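Local structure of agrin (1PZ7) at residues P42-L54 with G140-L152. The protein is a basal lamina protein that clusters acetylcholine receptors at the neuromuscular junction, its function being modulated by calcium binding to its laminin G domain and by alternative splicing. Sequence-based numbering, arbitrary orientation.
Sequences PSEKALQSNHFEL and GATQLDTDGALWL. With CA (calcium ion), chain C.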
loop_
_atom_site.group_PDB
_atom_site.type_symbol
_atom_site.label_atom_id
_atom_site.label_comp_id
_atom_site.label_asym_id
_atom_site.label_seq_id
_atom_site.Cartn_x
_atom_site.Cartn_y
_atom_site.Cartn_z
ATOM N N PRO A 42 -1.154 -13.715 -19.836
ATOM C CA PRO A 42 -1.437 -14.133 -18.468
ATOM C C PRO A 42 -0.188 -14.101 -17.569
ATOM O O PRO A 42 0.419 -13.048 -17.349
ATOM C CB PRO A 42 -1.832 -15.581 -18.698
ATOM C CG PRO A 42 -0.794 -16.013 -19.791
ATOM C CD PRO A 42 -0.264 -14.709 -20.455
ATOM N N SER A 43 0.167 -15.276 -17.053
ATOM C CA SER A 43 1.360 -15.503 -16.241
ATOM C C SER A 43 1.543 -14.582 -15.031
ATOM O O SER A 43 0.666 -14.510 -14.165
ATOM C CB SER A 43 2.610 -15.501 -17.127
ATOM O OG SER A 43 3.695 -16.129 -16.465
ATOM N N GLU A 44 2.670 -13.872 -14.980
ATOM C CA GLU A 44 3.048 -13.141 -13.781
ATOM C C GLU A 44 4.210 -12.172 -14.056
ATOM O O GLU A 44 4.690 -12.066 -15.189
ATOM C CB GLU A 44 3.433 -14.194 -12.728
ATOM C CG GLU A 44 3.762 -13.710 -11.331
ATOM C CD GLU A 44 4.022 -14.862 -10.382
ATOM O OE1 GLU A 44 4.926 -15.679 -10.673
ATOM O OE2 GLU A 44 3.329 -14.952 -9.342
ATOM N N LYS A 45 4.634 -11.452 -13.021
ATOM C CA LYS A 45 5.754 -10.521 -13.090
ATOM C C LYS A 45 6.696 -10.838 -11.936
ATOM O O LYS A 45 6.239 -11.202 -10.860
ATOM C CB LYS A 45 5.263 -9.080 -12.931
ATOM C CG LYS A 45 4.280 -8.621 -13.991
ATOM C CD LYS A 45 4.964 -8.398 -15.331
ATOM C CE LYS A 45 5.831 -7.144 -15.337
ATOM N NZ LYS A 45 7.120 -7.318 -14.611
ATOM N N ALA A 46 8.001 -10.709 -12.157
ATOM C CA ALA A 46 8.984 -10.918 -11.095
ATOM C C ALA A 46 9.671 -9.585 -10.822
ATOM O O ALA A 46 10.732 -9.295 -11.374
ATOM C CB ALA A 46 9.998 -11.971 -11.505
ATOM N N LEU A 47 9.056 -8.777 -9.963
ATOM C CA LEU A 47 9.522 -7.416 -9.718
ATOM C C LEU A 47 10.733 -7.307 -8.806
ATOM O O LEU A 47 10.730 -7.795 -7.676
ATOM C CB LEU A 47 8.391 -6.569 -9.137
ATOM C CG LEU A 47 7.148 -6.425 -10.012
ATOM C CD1 LEU A 47 6.132 -5.552 -9.307
ATOM C CD2 LEU A 47 7.514 -5.837 -11.364
ATOM N N GLN A 48 11.757 -6.625 -9.307
ATOM C CA GLN A 48 12.973 -6.378 -8.560
ATOM C C GLN A 48 12.738 -5.330 -7.485
ATOM O O GLN A 48 13.393 -5.343 -6.446
ATOM C CB GLN A 48 14.058 -5.875 -9.507
ATOM C CG GLN A 48 14.450 -6.873 -10.571
ATOM C CD GLN A 48 15.178 -8.066 -9.993
ATOM O OE1 GLN A 48 15.087 -9.173 -10.524
ATOM N NE2 GLN A 48 15.898 -7.849 -8.900
ATOM N N SER A 49 11.798 -4.423 -7.735
ATOM C CA SER A 49 11.548 -3.323 -6.815
ATOM C C SER A 49 10.089 -2.894 -6.759
ATOM O O SER A 49 9.266 -3.306 -7.580
ATOM C CB SER A 49 12.383 -2.111 -7.224
ATOM O OG SER A 49 11.952 -1.614 -8.475
ATOM N N ASN A 50 9.792 -2.078 -5.753
ATOM C CA ASN A 50 8.491 -1.437 -5.594
ATOM C C ASN A 50 8.748 -0.060 -5.033
ATOM O O ASN A 50 9.611 0.103 -4.173
ATOM C CB ASN A 50 7.597 -2.178 -4.602
ATOM C CG ASN A 50 7.147 -3.530 -5.099
ATOM O OD1 ASN A 50 6.191 -3.643 -5.873
ATOM N ND2 ASN A 50 7.813 -4.568 -4.639
ATOM N N HIS A 51 8.003 0.930 -5.506
ATOM C CA HIS A 51 8.122 2.280 -4.982
ATOM C C HIS A 51 6.723 2.839 -4.792
ATOM O O HIS A 51 5.909 2.812 -5.713
ATOM C CB HIS A 51 8.934 3.171 -5.921
ATOM C CG HIS A 51 10.407 2.914 -5.873
ATOM N ND1 HIS A 51 10.990 1.811 -6.459
ATOM C CD2 HIS A 51 11.418 3.620 -5.312
ATOM C CE1 HIS A 51 12.296 1.848 -6.262
ATOM N NE2 HIS A 51 12.582 2.936 -5.568
ATOM N N PHE A 52 6.450 3.323 -3.584
ATOM C CA PHE A 52 5.163 3.913 -3.249
ATOM C C PHE A 52 5.358 5.263 -2.587
ATOM O O PHE A 52 6.216 5.423 -1.722
ATOM C CB PHE A 52 4.404 3.025 -2.258
ATOM C CG PHE A 52 4.198 1.619 -2.727
ATOM C CD1 PHE A 52 3.289 1.337 -3.731
ATOM C CD2 PHE A 52 4.897 0.577 -2.150
ATOM C CE1 PHE A 52 3.094 0.042 -4.165
ATOM C CE2 PHE A 52 4.698 -0.720 -2.574
ATOM C CZ PHE A 52 3.797 -0.984 -3.583
ATOM N N GLU A 53 4.547 6.228 -2.992
ATOM C CA GLU A 53 4.519 7.534 -2.365
ATOM C C GLU A 53 3.068 7.928 -2.314
ATOM O O GLU A 53 2.318 7.664 -3.256
ATOM C CB GLU A 53 5.286 8.566 -3.174
ATOM C CG GLU A 53 6.786 8.536 -2.995
ATOM C CD GLU A 53 7.428 9.850 -3.402
ATOM O OE1 GLU A 53 7.111 10.898 -2.791
ATOM O OE2 GLU A 53 8.237 9.839 -4.346
ATOM N N LEU A 54 2.659 8.548 -1.216
ATOM C CA LEU A 54 1.283 8.998 -1.086
ATOM C C LEU A 54 1.153 9.897 0.121
ATOM O O LEU A 54 2.048 9.963 0.953
ATOM C CB LEU A 54 0.320 7.809 -0.953
ATOM C CG LEU A 54 0.397 6.945 0.312
ATOM C CD1 LEU A 54 -0.891 6.149 0.510
ATOM C CD2 LEU A 54 1.591 6.008 0.279
ATOM N N GLY A 140 17.433 -15.104 0.422
ATOM C CA GLY A 140 16.769 -16.039 -0.459
ATOM C C GLY A 140 16.092 -15.288 -1.589
ATOM O O GLY A 140 16.748 -14.799 -2.514
ATOM N N ALA A 141 14.774 -15.176 -1.505
ATOM C CA ALA A 141 13.987 -14.501 -2.535
ATOM C C ALA A 141 14.238 -12.991 -2.558
ATOM O O ALA A 141 14.381 -12.361 -1.508
ATOM C CB ALA A 141 12.506 -14.788 -2.328
ATOM N N THR A 142 14.279 -12.422 -3.762
ATOM C CA THR A 142 14.537 -10.996 -3.953
ATOM C C THR A 142 13.500 -10.339 -4.836
ATOM O O THR A 142 13.508 -9.124 -5.000
ATOM C CB THR A 142 15.895 -10.771 -4.638
ATOM O OG1 THR A 142 15.846 -11.243 -5.992
ATOM C CG2 THR A 142 16.985 -11.584 -3.982
ATOM N N GLN A 143 12.626 -11.148 -5.422
ATOM C CA GLN A 143 11.652 -10.646 -6.378
ATOM C C GLN A 143 10.230 -10.854 -5.886
ATOM O O GLN A 143 9.920 -11.863 -5.257
ATOM C CB GLN A 143 11.850 -11.352 -7.722
ATOM C CG GLN A 143 13.219 -11.075 -8.345
ATOM C CD GLN A 143 13.703 -12.179 -9.266
ATOM O OE1 GLN A 143 12.987 -13.144 -9.529
ATOM N NE2 GLN A 143 14.927 -12.035 -9.763
ATOM N N LEU A 144 9.374 -9.882 -6.163
ATOM C CA LEU A 144 7.975 -9.977 -5.798
ATOM C C LEU A 144 7.223 -10.485 -7.013
ATOM O O LEU A 144 7.104 -9.787 -8.018
ATOM C CB LEU A 144 7.445 -8.622 -5.340
ATOM C CG LEU A 144 6.220 -8.716 -4.428
ATOM C CD1 LEU A 144 6.049 -7.438 -3.619
ATOM C CD2 LEU A 144 4.963 -9.039 -5.219
ATOM N N ASP A 145 6.757 -11.722 -6.924
ATOM C CA ASP A 145 6.029 -12.350 -8.012
ATOM C C ASP A 145 4.565 -11.967 -7.922
ATOM O O ASP A 145 3.876 -12.323 -6.971
ATOM C CB ASP A 145 6.205 -13.861 -7.954
ATOM C CG ASP A 145 7.651 -14.267 -8.015
ATOM O OD1 ASP A 145 8.324 -13.917 -9.005
ATOM O OD2 ASP A 145 8.206 -14.913 -7.103
ATOM N N THR A 146 4.096 -11.226 -8.918
ATOM C CA THR A 146 2.742 -10.694 -8.890
ATOM C C THR A 146 2.136 -10.533 -10.277
ATOM O O THR A 146 2.845 -10.519 -11.284
ATOM C CB THR A 146 2.742 -9.322 -8.178
ATOM O OG1 THR A 146 1.424 -8.759 -8.202
ATOM C CG2 THR A 146 3.596 -8.305 -8.933
ATOM N N ASP A 147 0.813 -10.414 -10.308
ATOM C CA ASP A 147 0.080 -10.175 -11.542
ATOM C C ASP A 147 -0.029 -8.675 -11.795
ATOM O O ASP A 147 -0.493 -8.251 -12.852
ATOM C CB ASP A 147 -1.313 -10.811 -11.471
ATOM C CG ASP A 147 -2.174 -10.235 -10.352
ATOM O OD1 ASP A 147 -3.398 -10.512 -10.348
ATOM O OD2 ASP A 147 -1.723 -9.511 -9.435
ATOM N N GLY A 148 0.396 -7.873 -10.822
ATOM C CA GLY A 148 0.329 -6.430 -10.933
ATOM C C GLY A 148 -0.857 -5.809 -10.211
ATOM O O GLY A 148 -1.042 -4.593 -10.255
ATOM N N ALA A 149 -1.655 -6.630 -9.534
ATOM C CA ALA A 149 -2.826 -6.128 -8.821
ATOM C C ALA A 149 -2.416 -5.230 -7.660
ATOM O O ALA A 149 -1.439 -5.504 -6.962
ATOM C CB ALA A 149 -3.676 -7.277 -8.310
ATOM N N LEU A 150 -3.182 -4.165 -7.455
ATOM C CA LEU A 150 -2.938 -3.228 -6.369
ATOM C C LEU A 150 -4.273 -2.795 -5.780
ATOM O O LEU A 150 -5.193 -2.430 -6.511
ATOM C CB LEU A 150 -2.166 -2.016 -6.891
ATOM C CG LEU A 150 -2.002 -0.838 -5.931
ATOM C CD1 LEU A 150 -1.113 -1.222 -4.785
ATOM C CD2 LEU A 150 -1.438 0.365 -6.675
ATOM N N TRP A 151 -4.385 -2.848 -4.458
ATOM C CA TRP A 151 -5.601 -2.430 -3.777
ATOM C C TRP A 151 -5.292 -1.286 -2.825
ATOM O O TRP A 151 -4.274 -1.301 -2.145
ATOM C CB TRP A 151 -6.226 -3.598 -3.007
ATOM C CG TRP A 151 -6.764 -4.686 -3.886
ATOM C CD1 TRP A 151 -6.100 -5.797 -4.315
ATOM C CD2 TRP A 151 -8.082 -4.775 -4.437
ATOM N NE1 TRP A 151 -6.919 -6.566 -5.104
ATOM C CE2 TRP A 151 -8.143 -5.960 -5.196
ATOM C CE3 TRP A 151 -9.217 -3.968 -4.373
ATOM C CZ2 TRP A 151 -9.288 -6.357 -5.877
ATOM C CZ3 TRP A 151 -10.355 -4.363 -5.051
ATOM C CH2 TRP A 151 -10.383 -5.549 -5.792
ATOM N N LEU A 152 -6.180 -0.303 -2.781
ATOM C CA LEU A 152 -6.000 0.849 -1.920
ATOM C C LEU A 152 -7.169 0.950 -0.946
ATOM O O LEU A 152 -8.318 0.793 -1.341
ATOM C CB LEU A 152 -5.927 2.102 -2.788
ATOM C CG LEU A 152 -5.480 3.423 -2.175
ATOM C CD1 LEU A 152 -4.041 3.354 -1.718
ATOM C CD2 LEU A 152 -5.656 4.526 -3.205
HETATM CA CA CA C . 9.093 -14.025 -4.995
HETATM O O HOH W 1 7.331 -14.229 -11.439
HETATM O O HOH W 2 16.827 -10.105 -8.214
HETATM O O HOH W 3 7.691 -16.322 -4.251
HETATM O O HOH W 4 11.028 -15.176 -5.815
#
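Lys45 and Leu47 pair with Thr146 and Leu144 through four backbone hydrogen bonds that join two short antiparallel strands at the rim of the laminin G sandwich. Lys45 N to Thr146 O is the shortest (2.7 Å) and most bent of the four. Between these pairs, Ala46 and Asp145 face each other as a non-hydrogen-bonded pair, and the Asp145 CA-H leans on Lys45 O. On their side of the sheet Asp145 OD1 lies 3.6 Å from Ala46 CB, while OD2 binds the calcium ion at 2.5 Å. Gln143 O is a second ligand, and Asp76 and Leu93 O complete the protein share of the site. The extended side chain of Glu44, with CG anti to the backbone N (chi1 -175°), brings its carboxylate against Asp145 CB; a water donates to both Glu44 OE1 and Asp145 OD1, bridging the two acids. Gln48 and Gln143 run side by side with amide planes 76° apart; Gln143 NE2 donates a weak hydrogen bond to Gln48 OE1 (3.0 Å), and the two share a water. On the other face, Leu47 CD1 meets Thr146 CG2 at 3.8 Å. Farther in, Phe52 CE1 approaches Leu150 CD1 obliquely (4.4 Å), where the two sheets pack together. Calcium probably offsets some of the repulsion between the acids, while the pairing probably helps to position Asp145, and the Gln143 carbonyl just before the strand, for the metal.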